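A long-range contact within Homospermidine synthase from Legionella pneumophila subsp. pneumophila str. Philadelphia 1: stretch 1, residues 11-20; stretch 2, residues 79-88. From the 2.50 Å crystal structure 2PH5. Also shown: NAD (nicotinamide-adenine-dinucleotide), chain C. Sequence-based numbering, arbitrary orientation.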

ATOM      1  N   LEU A  11       4.890  28.585 -37.254  1.00 46.39           N
ATOM      2  CA  LEU A  11       4.128  29.832 -37.345  1.00 45.24           C
ATOM      3  C   LEU A  11       2.633  29.531 -37.287  1.00 44.10           C
ATOM      4  O   LEU A  11       2.142  28.622 -37.962  1.00 44.33           O
ATOM      5  CB  LEU A  11       4.451  30.577 -38.648  1.00 45.14           C
ATOM      6  CG  LEU A  11       5.870  31.139 -38.800  1.00 45.81           C
ATOM      7  CD1 LEU A  11       6.088  31.617 -40.232  1.00 46.45           C
ATOM      8  CD2 LEU A  11       6.086  32.270 -37.813  1.00 44.58           C
ATOM      9  N   PHE A  12       1.920  30.301 -36.474  1.00 41.75           N
ATOM     10  CA  PHE A  12       0.488  30.117 -36.308  1.00 39.92           C
ATOM     11  C   PHE A  12      -0.197  31.475 -36.313  1.00 41.10           C
ATOM     12  O   PHE A  12       0.030  32.303 -35.426  1.00 40.40           O
ATOM     13  CB  PHE A  12       0.215  29.386 -34.994  1.00 36.22           C
ATOM     14  CG  PHE A  12      -1.174  28.854 -34.879  1.00 32.42           C
ATOM     15  CD1 PHE A  12      -2.049  29.358 -33.922  1.00 31.94           C
ATOM     16  CD2 PHE A  12      -1.612  27.843 -35.728  1.00 30.61           C
ATOM     17  CE1 PHE A  12      -3.347  28.862 -33.806  1.00 30.56           C
ATOM     18  CE2 PHE A  12      -2.904  27.336 -35.626  1.00 29.92           C
ATOM     19  CZ  PHE A  12      -3.777  27.848 -34.659  1.00 30.24           C
ATOM     20  N   LYS A  13      -1.034  31.698 -37.322  1.00 42.71           N
ATOM     21  CA  LYS A  13      -1.743  32.964 -37.470  1.00 43.83           C
ATOM     22  C   LYS A  13      -3.125  32.992 -36.820  1.00 43.13           C
ATOM     23  O   LYS A  13      -3.810  34.012 -36.851  1.00 41.67           O
ATOM     24  CB  LYS A  13      -1.859  33.320 -38.957  1.00 46.03           C
ATOM     25  CG  LYS A  13      -0.743  34.232 -39.470  1.00 49.54           C
ATOM     26  CD  LYS A  13      -0.809  35.615 -38.812  1.00 51.72           C
ATOM     27  CE  LYS A  13       0.257  36.569 -39.358  1.00 54.04           C
ATOM     28  NZ  LYS A  13       0.215  37.926 -38.720  1.00 53.95           N
ATOM     29  N   ASN A  14      -3.533  31.874 -36.230  1.00 42.69           N
ATOM     30  CA  ASN A  14      -4.836  31.811 -35.586  1.00 40.70           C
ATOM     31  C   ASN A  14      -4.762  31.869 -34.071  1.00 39.15           C
ATOM     32  O   ASN A  14      -3.803  32.391 -33.508  1.00 38.03           O
ATOM     33  CB  ASN A  14      -5.576  30.560 -36.042  1.00 40.96           C
ATOM     34  CG  ASN A  14      -6.140  30.716 -37.436  1.00 40.49           C
ATOM     35  OD1 ASN A  14      -5.397  30.897 -38.399  1.00 37.85           O
ATOM     36  ND2 ASN A  14      -7.464  30.665 -37.549  1.00 39.65           N
ATOM     37  N   ARG A  15      -5.777  31.344 -33.402  1.00 38.52           N
ATOM     38  CA  ARG A  15      -5.763  31.393 -31.953  1.00 38.51           C
ATOM     39  C   ARG A  15      -6.050  30.045 -31.340  1.00 36.40           C
ATOM     40  O   ARG A  15      -6.692  29.197 -31.951  1.00 37.18           O
ATOM     41  CB  ARG A  15      -6.771  32.431 -31.449  1.00 39.48           C
ATOM     42  CG  ARG A  15      -8.197  32.150 -31.827  1.00 42.42           C
ATOM     43  CD  ARG A  15      -8.794  33.267 -32.681  1.00 45.88           C
ATOM     44  NE  ARG A  15     -10.074  33.733 -32.143  1.00 49.44           N
ATOM     45  CZ  ARG A  15     -10.965  34.443 -32.828  1.00 50.18           C
ATOM     46  NH1 ARG A  15     -10.725  34.769 -34.092  1.00 52.09           N
ATOM     47  NH2 ARG A  15     -12.091  34.836 -32.244  1.00 49.13           N
ATOM     48  N   PHE A  16      -5.540  29.849 -30.130  1.00 33.66           N
ATOM     49  CA  PHE A  16      -5.745  28.606 -29.401  1.00 30.38           C
ATOM     50  C   PHE A  16      -6.753  28.827 -28.284  1.00 28.73           C
ATOM     51  O   PHE A  16      -6.517  29.636 -27.391  1.00 29.01           O
ATOM     52  CB  PHE A  16      -4.431  28.121 -28.787  1.00 29.08           C
ATOM     53  CG  PHE A  16      -3.521  27.421 -29.758  1.00 30.21           C
ATOM     54  CD1 PHE A  16      -2.245  27.915 -30.020  1.00 29.01           C
ATOM     55  CD2 PHE A  16      -3.925  26.251 -30.388  1.00 29.13           C
ATOM     56  CE1 PHE A  16      -1.388  27.247 -30.894  1.00 29.81           C
ATOM     57  CE2 PHE A  16      -3.073  25.579 -31.263  1.00 28.16           C
ATOM     58  CZ  PHE A  16      -1.804  26.078 -31.513  1.00 29.01           C
ATOM     59  N   VAL A  17      -7.883  28.134 -28.342  1.00 25.99           N
ATOM     60  CA  VAL A  17      -8.875  28.259 -27.283  1.00 25.97           C
ATOM     61  C   VAL A  17      -8.764  27.007 -26.420  1.00 26.70           C
ATOM     62  O   VAL A  17      -9.094  25.908 -26.861  1.00 27.27           O
ATOM     63  CB  VAL A  17     -10.339  28.333 -27.816  1.00 25.23           C
ATOM     64  CG1 VAL A  17     -11.315  28.338 -26.635  1.00 23.17           C
ATOM     65  CG2 VAL A  17     -10.545  29.584 -28.661  1.00 24.63           C
ATOM     66  N   ILE A  18      -8.280  27.150 -25.196  1.00 26.16           N
ATOM     67  CA  ILE A  18      -8.186  25.978 -24.353  1.00 26.35           C
ATOM     68  C   ILE A  18      -9.200  26.055 -23.218  1.00 26.23           C
ATOM     69  O   ILE A  18      -9.194  27.001 -22.425  1.00 26.07           O
ATOM     70  CB  ILE A  18      -6.735  25.785 -23.810  1.00 27.24           C
ATOM     71  CG1 ILE A  18      -6.784  25.044 -22.473  1.00 26.47           C
ATOM     72  CG2 ILE A  18      -5.991  27.116 -23.774  1.00 26.94           C
ATOM     73  CD1 ILE A  18      -5.458  24.946 -21.781  1.00 26.25           C
ATOM     74  N   LEU A  19     -10.108  25.083 -23.165  1.00 25.53           N
ATOM     75  CA  LEU A  19     -11.093  25.102 -22.097  1.00 27.39           C
ATOM     76  C   LEU A  19     -10.638  24.109 -21.051  1.00 25.54           C
ATOM     77  O   LEU A  19     -10.303  22.965 -21.359  1.00 24.67           O
ATOM     78  CB  LEU A  19     -12.505  24.759 -22.592  1.00 29.64           C
ATOM     79  CG  LEU A  19     -12.851  23.290 -22.775  1.00 32.77           C
ATOM     80  CD1 LEU A  19     -14.356  23.121 -22.883  1.00 34.26           C
ATOM     81  CD2 LEU A  19     -12.142  22.767 -24.004  1.00 36.47           C
ATOM     82  N   GLY A  20     -10.632  24.568 -19.808  1.00 24.10           N
ATOM     83  CA  GLY A  20     -10.168  23.755 -18.708  1.00 23.59           C
ATOM     84  C   GLY A  20      -8.759  24.229 -18.416  1.00 22.10           C
ATOM     85  O   GLY A  20      -8.040  24.600 -19.344  1.00 20.82           O
TER
HETATM   86  PA  NAD C 501      -8.550  18.631 -13.733  1.00 27.86           P
HETATM   87  O1A NAD C 501      -9.763  18.202 -12.953  1.00 26.13           O
HETATM   88  O2A NAD C 501      -7.296  18.909 -12.980  1.00 27.37           O
HETATM   89  O5B NAD C 501      -8.884  19.936 -14.635  1.00 25.38           O
HETATM   90  C5B NAD C 501     -10.069  19.986 -15.425  1.00 27.00           C
HETATM   91  C4B NAD C 501     -10.445  21.464 -15.638  1.00 29.21           C
HETATM   92  O4B NAD C 501     -11.643  21.456 -16.384  1.00 29.00           O
HETATM   93  C3B NAD C 501     -10.720  22.245 -14.349  1.00 28.14           C
HETATM   94  O3B NAD C 501      -9.907  23.420 -14.299  1.00 29.26           O
HETATM   95  C2B NAD C 501     -12.185  22.573 -14.418  1.00 28.91           C
HETATM   96  O2B NAD C 501     -12.560  23.788 -13.812  1.00 28.66           O
HETATM   97  C1B NAD C 501     -12.494  22.481 -15.914  1.00 28.62           C
HETATM   98  N9A NAD C 501     -13.867  22.092 -16.258  1.00 29.31           N
HETATM   99  C8A NAD C 501     -14.673  21.248 -15.474  1.00 29.97           C
HETATM  100  N7A NAD C 501     -15.965  21.631 -15.501  1.00 29.74           N
HETATM  101  C5A NAD C 501     -16.018  22.732 -16.285  1.00 30.34           C
HETATM  102  C6A NAD C 501     -17.087  23.540 -16.672  1.00 29.38           C
HETATM  103  N6A NAD C 501     -18.351  23.326 -16.304  1.00 26.74           N
HETATM  104  N1A NAD C 501     -16.794  24.618 -17.496  1.00 29.57           N
HETATM  105  C2A NAD C 501     -15.512  24.897 -17.924  1.00 28.17           C
HETATM  106  N3A NAD C 501     -14.444  24.110 -17.562  1.00 29.92           N
HETATM  107  C4A NAD C 501     -14.732  23.049 -16.753  1.00 29.62           C
HETATM  108  O3  NAD C 501      -8.269  17.439 -14.734  1.00 28.99           O
HETATM  109  PN  NAD C 501      -7.205  17.225 -15.916  1.00 29.46           P
HETATM  110  O1N NAD C 501      -6.593  15.891 -15.712  1.00 29.57           O
HETATM  111  O2N NAD C 501      -6.314  18.438 -15.965  1.00 25.34           O
HETATM  112  O5D NAD C 501      -8.314  17.211 -17.047  1.00 32.91           O
HETATM  113  C5D NAD C 501      -8.092  17.020 -18.422  1.00 34.33           C
HETATM  114  C4D NAD C 501      -8.412  15.561 -18.672  1.00 35.46           C
HETATM  115  O4D NAD C 501      -7.320  14.958 -19.313  1.00 35.99           O
HETATM  116  C3D NAD C 501      -9.449  14.486 -18.419  1.00 35.59           C
HETATM  117  O3D NAD C 501     -10.476  14.508 -19.397  1.00 35.53           O
HETATM  118  C2D NAD C 501      -8.605  13.224 -18.467  1.00 35.56           C
HETATM  119  O2D NAD C 501      -9.339  12.068 -18.756  1.00 37.50           O
HETATM  120  C1D NAD C 501      -7.531  13.570 -19.491  1.00 34.30           C
HETATM  121  N1N NAD C 501      -6.193  12.969 -19.284  1.00 33.51           N
HETATM  122  C2N NAD C 501      -5.637  12.164 -20.253  1.00 32.92           C
HETATM  123  C3N NAD C 501      -4.350  11.637 -20.015  1.00 32.90           C
HETATM  124  C7N NAD C 501      -3.663  10.769 -21.012  1.00 31.18           C
HETATM  125  O7N NAD C 501      -2.406  10.320 -20.695  1.00 32.78           O
HETATM  126  N7N NAD C 501      -4.199  10.447 -22.170  1.00 30.93           N
HETATM  127  C4N NAD C 501      -3.641  11.927 -18.805  1.00 33.89           C
HETATM  128  C5N NAD C 501      -4.251  12.753 -17.838  1.00 33.84           C
HETATM  129  C6N NAD C 501      -5.510  13.276 -18.063  1.00 32.74           C
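Stretch 2 79-88: STLEENDFLI

Stretch 2 lies beside stretch 1 as a parallel strand neighbour. Residues 16-19 and 86-88 are extended. Their axes approach to 4.6 Å and run in the same sense, with a signed crossing angle of -24°. Phe16 pairs with Phe86, Val17 with Leu87 and Ile18 with Ile88. The CA-CA distances are 5.1 Å for Phe16-Phe86, 4.7 Å for Val17-Leu87 and 4.6 Å for Ile18-Ile88, so the strands draw closer along their length.

Four backbone hydrogen bonds join them. Phe86 N donates to Arg15 O at 3.2 Å. Val17 N donates to Phe86 O at 2.9 Å. Ile88 N donates to Val17 O at 2.8 Å, and Leu19 N donates to Ile88 O at 3.2 Å. The ladder thus alternates donor and acceptor, as parallel strands do. Three CA-H...O contacts supplement it: Phe16 CA to Phe86 O at 3.5 Å, Leu87 CA to Val17 O at 3.2 Å and Ile18 CA to Ile88 O at 3.3 Å.

Before the strand, stretch 2 forms a type II turn from Glu82 to Asp85, closed by Asp85 N to Glu82 O at 3.0 Å. Asn84 has positive phi, at 83°. The carboxylate of Asp85 gathers the polar groups here. Asp85 OD2 accepts from Glu82 N at 2.6 Å, within the turn. Asp85 OD1 accepts from Asn14 ND2 at 3.0 Å and from Arg15 N at 3.2 Å, which ties the turn to the loop of stretch 1. A water also donates to Asp85 OD1 at 3.0 Å and accepts a weak bond from Arg15 NH1 at 3.1 Å. Asn14 ND2 makes a second, weak hydrogen bond to Glu83 O at 3.1 Å.

The Arg15 guanidinium forms two salt bridges. Arg15 NE lies 3.2 Å from Asp85 OD2, but that oxygen sits over one face of the group, so the attraction is of charges alone. Arg15 NH2 lies 3.5 Å from Glu82 OE2.

Apolar side chains pack on both faces of the pair. On the Phe16, Phe86, Ile18 and Ile88 face, Phe16 CD2 is 3.6 Å from Phe86 CB and 3.9 Å from Ile88 CD1. The rings of Phe16 and Phe86 meet obliquely, with planes at 44°. On the Val17 and Leu87 face, Val17 CG1 is 3.7 Å from Leu87 CD1, while Val17 CG2 reaches Leu81 CD2 at 3.6 Å.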

ATOM      1  N   SER A  79     -18.770  31.638 -29.833  1.00 40.45           N
ATOM      2  CA  SER A  79     -18.329  32.988 -30.157  1.00 42.82           C
ATOM      3  C   SER A  79     -16.839  33.176 -29.988  1.00 42.32           C
ATOM      4  O   SER A  79     -16.308  34.260 -30.232  1.00 43.10           O
ATOM      5  CB  SER A  79     -19.056  34.004 -29.280  1.00 44.01           C
ATOM      6  OG  SER A  79     -20.449  33.946 -29.523  1.00 49.95           O
ATOM      7  N   THR A  80     -16.157  32.117 -29.581  1.00 40.17           N
ATOM      8  CA  THR A  80     -14.733  32.219 -29.368  1.00 38.45           C
ATOM      9  C   THR A  80     -13.928  31.515 -30.456  1.00 36.27           C
ATOM     10  O   THR A  80     -12.707  31.654 -30.513  1.00 35.47           O
ATOM     11  CB  THR A  80     -14.371  31.646 -27.985  1.00 39.25           C
ATOM     12  OG1 THR A  80     -13.168  32.259 -27.522  1.00 43.07           O
ATOM     13  CG2 THR A  80     -14.169  30.141 -28.066  1.00 40.14           C
ATOM     14  N   LEU A  81     -14.617  30.778 -31.326  1.00 34.89           N
ATOM     15  CA  LEU A  81     -13.962  30.042 -32.415  1.00 36.17           C
ATOM     16  C   LEU A  81     -14.256  30.536 -33.832  1.00 37.29           C
ATOM     17  O   LEU A  81     -15.411  30.630 -34.239  1.00 36.84           O
ATOM     18  CB  LEU A  81     -14.331  28.561 -32.340  1.00 32.39           C
ATOM     19  CG  LEU A  81     -13.769  27.792 -31.160  1.00 32.34           C
ATOM     20  CD1 LEU A  81     -14.373  26.401 -31.160  1.00 32.60           C
ATOM     21  CD2 LEU A  81     -12.248  27.745 -31.238  1.00 29.52           C
ATOM     22  N   GLU A  82     -13.195  30.826 -34.582  1.00 39.72           N
ATOM     23  CA  GLU A  82     -13.305  31.286 -35.967  1.00 42.46           C
ATOM     24  C   GLU A  82     -12.737  30.168 -36.847  1.00 41.81           C
ATOM     25  O   GLU A  82     -12.071  29.255 -36.351  1.00 43.36           O
ATOM     26  CB  GLU A  82     -12.493  32.573 -36.166  1.00 46.60           C
ATOM     27  CG  GLU A  82     -13.195  33.677 -36.970  1.00 51.40           C
ATOM     28  CD  GLU A  82     -14.107  34.553 -36.112  1.00 54.48           C
ATOM     29  OE1 GLU A  82     -14.660  35.551 -36.636  1.00 55.84           O
ATOM     30  OE2 GLU A  82     -14.271  34.246 -34.911  1.00 56.03           O
ATOM     31  N   GLU A  83     -12.987  30.227 -38.147  1.00 41.08           N
ATOM     32  CA  GLU A  83     -12.480  29.186 -39.029  1.00 41.02           C
ATOM     33  C   GLU A  83     -10.963  29.020 -38.898  1.00 39.26           C
ATOM     34  O   GLU A  83     -10.215  29.998 -38.923  1.00 40.15           O
ATOM     35  CB  GLU A  83     -12.872  29.494 -40.479  1.00 43.39           C
ATOM     36  CG  GLU A  83     -12.312  28.507 -41.489  1.00 47.58           C
ATOM     37  CD  GLU A  83     -13.246  28.264 -42.666  1.00 50.62           C
ATOM     38  OE1 GLU A  83     -14.356  27.712 -42.446  1.00 52.04           O
ATOM     39  OE2 GLU A  83     -12.869  28.620 -43.811  1.00 50.72           O
ATOM     40  N   ASN A  84     -10.522  27.774 -38.732  1.00 37.41           N
ATOM     41  CA  ASN A  84      -9.097  27.441 -38.590  1.00 36.02           C
ATOM     42  C   ASN A  84      -8.519  27.602 -37.188  1.00 33.66           C
ATOM     43  O   ASN A  84      -7.325  27.384 -36.977  1.00 30.89           O
ATOM     44  CB  ASN A  84      -8.256  28.249 -39.576  1.00 35.53           C
ATOM     45  CG  ASN A  84      -8.608  27.939 -41.000  1.00 37.28           C
ATOM     46  OD1 ASN A  84      -8.602  26.769 -41.407  1.00 36.17           O
ATOM     47  ND2 ASN A  84      -8.932  28.979 -41.776  1.00 36.23           N
ATOM     48  N   ASP A  85      -9.354  27.998 -36.234  1.00 32.07           N
ATOM     49  CA  ASP A  85      -8.881  28.132 -34.870  1.00 30.88           C
ATOM     50  C   ASP A  85      -8.742  26.726 -34.304  1.00 29.73           C
ATOM     51  O   ASP A  85      -9.151  25.756 -34.939  1.00 30.28           O
ATOM     52  CB  ASP A  85      -9.847  28.961 -34.026  1.00 31.53           C
ATOM     53  CG  ASP A  85      -9.726  30.446 -34.301  1.00 33.60           C
ATOM     54  OD1 ASP A  85      -8.665  30.869 -34.811  1.00 35.20           O
ATOM     55  OD2 ASP A  85     -10.680  31.197 -33.995  1.00 33.62           O
ATOM     56  N   PHE A  86      -8.174  26.608 -33.113  1.00 28.50           N
ATOM     57  CA  PHE A  86      -7.975  25.297 -32.517  1.00 27.55           C
ATOM     58  C   PHE A  86      -8.474  25.249 -31.077  1.00 27.76           C
ATOM     59  O   PHE A  86      -7.991  25.987 -30.217  1.00 28.93           O
ATOM     60  CB  PHE A  86      -6.480  24.951 -32.578  1.00 26.16           C
ATOM     61  CG  PHE A  86      -6.175  23.476 -32.520  1.00 24.58           C
ATOM     62  CD1 PHE A  86      -5.092  22.961 -33.228  1.00 24.27           C
ATOM     63  CD2 PHE A  86      -6.945  22.606 -31.749  1.00 24.31           C
ATOM     64  CE1 PHE A  86      -4.775  21.602 -33.175  1.00 23.81           C
ATOM     65  CE2 PHE A  86      -6.637  21.240 -31.686  1.00 22.41           C
ATOM     66  CZ  PHE A  86      -5.550  20.739 -32.401  1.00 23.49           C
ATOM     67  N   LEU A  87      -9.447  24.383 -30.817  1.00 26.26           N
ATOM     68  CA  LEU A  87      -9.977  24.237 -29.469  1.00 24.23           C
ATOM     69  C   LEU A  87      -9.269  23.083 -28.759  1.00 22.00           C
ATOM     70  O   LEU A  87      -9.500  21.920 -29.082  1.00 23.35           O
ATOM     71  CB  LEU A  87     -11.488  23.966 -29.508  1.00 25.14           C
ATOM     72  CG  LEU A  87     -12.181  23.633 -28.173  1.00 25.46           C
ATOM     73  CD1 LEU A  87     -11.981  24.771 -27.192  1.00 28.32           C
ATOM     74  CD2 LEU A  87     -13.670  23.412 -28.399  1.00 26.65           C
ATOM     75  N   ILE A  88      -8.385  23.400 -27.818  1.00 19.99           N
ATOM     76  CA  ILE A  88      -7.695  22.353 -27.075  1.00 17.90           C
ATOM     77  C   ILE A  88      -8.604  22.016 -25.895  1.00 18.49           C
ATOM     78  O   ILE A  88      -8.808  22.836 -25.005  1.00 16.37           O
ATOM     79  CB  ILE A  88      -6.308  22.827 -26.574  1.00 15.12           C
ATOM     80  CG1 ILE A  88      -5.446  23.248 -27.760  1.00 13.94           C
ATOM     81  CG2 ILE A  88      -5.588  21.695 -25.853  1.00 15.47           C
ATOM     82  CD1 ILE A  88      -4.135  23.873 -27.358  1.00 11.53           C
TER
HETATM   83  O   HOH W   1      -9.352  33.268 -36.433  1.00 62.50           O